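Local coordinates for protein agmatinase (Burkholderia thailandensis, PDB 4DZ4) that probably hydrolyses agmatine to putrescine and urea at a pair of manganese ions, as a member of the arginase family, at residues D163-T168 / T258-A263. Sequence-based numbering, arbitrary orientation.
Sequences DAHCDT and TGTPVA. With MN (manganese (II) ion), chain Q; MN (manganese (II) ion), chain P.
His165 meets Thr260 and Val262 with the CE1-NE2 end of its imidazole, while ND1 binds one manganese at 2.3 Å. The ring crosses both partners at a slant: His165 CE1 makes a close carbon-to-oxygen approach of 3.2 Å to Thr260 OG1, and His165 NE2 packs in van der Waals contact, 3.6 Å from the methyl Val262 CG2. Chi1 (-52°) sets CG anti to the carbonyl carbon, and chi2 (93°) turns ND1 to the manganese and leaves CE1 and NE2 towards 258-263. Val262 CG2 also packs 4.0 Å from Ala164 CB, so a single methyl serves both neighbours. Asp163 bridges the two metals, OD1 on the manganese of His165 and OD2 on the other, which Asp167 OD2 also binds. A water joins the ions and donates to Asp167 OD1 at 3.0 Å. Asp163 OD1 further accepts a hydrogen bond from His165 N at 2.7 Å, an Asx turn that links two ligands directly. His139, Asp246 and Asp248 complete the arginase-type binuclear site, and beyond it Pro261 O is hydrogen-bonded to Gln79 of a second subunit. Thr260 and Val262 thus lie in the second shell of the His165 manganese: their packing at CE1 and NE2 probably limits the ring's tilt, while the metal bond holds ND1.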
loop_
_atom_site.group_PDB
_atom_site.type_symbol
_atom_site.label_atom_id
_atom_site.label_comp_id
_atom_site.label_asym_id
_atom_site.label_seq_id
_atom_site.Cartn_x
_atom_site.Cartn_y
_atom_site.Cartn_z
ATOM N N ASP B 163 20.536 4.700 -17.018
ATOM C CA ASP B 163 19.130 4.928 -17.378
ATOM C C ASP B 163 18.630 3.761 -18.182
ATOM O O ASP B 163 19.392 3.180 -18.966
ATOM C CB ASP B 163 19.033 6.191 -18.259
ATOM C CG ASP B 163 17.698 6.920 -18.152
ATOM O OD1 ASP B 163 16.627 6.279 -18.194
ATOM O OD2 ASP B 163 17.736 8.171 -18.124
ATOM N N ALA B 164 17.349 3.453 -18.040
ATOM C CA ALA B 164 16.689 2.581 -19.022
ATOM C C ALA B 164 16.487 3.292 -20.370
ATOM O O ALA B 164 16.245 2.623 -21.383
ATOM C CB ALA B 164 15.327 2.116 -18.485
ATOM N N HIS B 165 16.558 4.634 -20.364
ATOM C CA HIS B 165 16.196 5.502 -21.501
ATOM C C HIS B 165 17.360 6.401 -21.924
ATOM O O HIS B 165 18.034 6.996 -21.105
ATOM C CB HIS B 165 15.029 6.428 -21.129
ATOM C CG HIS B 165 13.843 5.702 -20.556
ATOM N ND1 HIS B 165 13.669 5.523 -19.219
ATOM C CD2 HIS B 165 12.758 5.106 -21.182
ATOM C CE1 HIS B 165 12.522 4.825 -19.016
ATOM N NE2 HIS B 165 11.965 4.589 -20.215
ATOM N N CYS B 166 17.536 6.542 -23.226
ATOM C CA CYS B 166 18.622 7.375 -23.763
ATOM C C CYS B 166 18.356 8.869 -23.625
ATOM O O CYS B 166 19.305 9.683 -23.583
ATOM C CB CYS B 166 18.863 7.026 -25.227
ATOM S SG CYS B 166 17.452 7.353 -26.307
ATOM N N ASP B 167 17.074 9.234 -23.548
ATOM C CA ASP B 167 16.649 10.643 -23.463
ATOM C C ASP B 167 17.231 11.515 -24.577
ATOM O O ASP B 167 17.424 12.731 -24.405
ATOM C CB ASP B 167 16.927 11.197 -22.058
ATOM C CG ASP B 167 16.198 10.381 -20.968
ATOM O OD1 ASP B 167 15.173 9.731 -21.314
ATOM O OD2 ASP B 167 16.636 10.388 -19.802
ATOM N N THR B 168 17.493 10.893 -25.725
ATOM C CA THR B 168 18.013 11.581 -26.900
ATOM C C THR B 168 17.061 11.494 -28.111
ATOM O O THR B 168 17.473 11.724 -29.237
ATOM C CB THR B 168 19.413 11.020 -27.295
ATOM O OG1 THR B 168 19.328 9.586 -27.413
ATOM C CG2 THR B 168 20.464 11.377 -26.258
ATOM N N THR B 258 9.210 4.871 -9.530
ATOM C CA THR B 258 9.702 5.694 -10.629
ATOM C C THR B 258 8.601 5.870 -11.674
ATOM O O THR B 258 7.650 5.084 -11.727
ATOM C CB THR B 258 11.038 5.122 -11.182
ATOM O OG1 THR B 258 11.755 6.166 -11.878
ATOM C CG2 THR B 258 10.790 3.890 -12.094
ATOM N N GLY B 259 8.696 6.925 -12.481
ATOM C CA GLY B 259 7.596 7.278 -13.387
ATOM C C GLY B 259 7.501 6.446 -14.659
ATOM O O GLY B 259 6.422 6.344 -15.237
ATOM N N THR B 260 8.637 5.888 -15.114
ATOM C CA THR B 260 8.710 5.119 -16.373
ATOM C C THR B 260 9.472 3.805 -16.174
ATOM O O THR B 260 10.610 3.634 -16.672
ATOM C CB THR B 260 9.339 5.931 -17.557
ATOM O OG1 THR B 260 10.551 6.547 -17.104
ATOM C CG2 THR B 260 8.398 7.020 -18.046
ATOM N N PRO B 261 8.862 2.852 -15.454
ATOM C CA PRO B 261 9.508 1.574 -15.155
ATOM C C PRO B 261 9.604 0.682 -16.407
ATOM O O PRO B 261 8.606 0.523 -17.161
ATOM C CB PRO B 261 8.559 0.936 -14.119
ATOM C CG PRO B 261 7.215 1.549 -14.374
ATOM C CD PRO B 261 7.559 2.976 -14.755
ATOM N N VAL B 262 10.770 0.056 -16.582
ATOM C CA VAL B 262 11.001 -0.822 -17.745
ATOM C C VAL B 262 11.628 -2.132 -17.238
ATOM O O VAL B 262 12.710 -2.108 -16.600
ATOM C CB VAL B 262 11.962 -0.173 -18.774
ATOM C CG1 VAL B 262 12.092 -1.048 -20.014
ATOM C CG2 VAL B 262 11.494 1.229 -19.160
ATOM N N ALA B 263 10.971 -3.257 -17.517
ATOM C CA ALA B 263 11.479 -4.555 -17.035
ATOM C C ALA B 263 12.881 -4.866 -17.597
ATOM O O ALA B 263 13.223 -4.416 -18.703
ATOM C CB ALA B 263 10.524 -5.646 -17.493
HETATM MN MN MN Q . 14.669 6.736 -17.532
HETATM MN MN MN P . 16.069 9.594 -18.047
HETATM O O HOH W 1 14.587 8.483 -18.645
#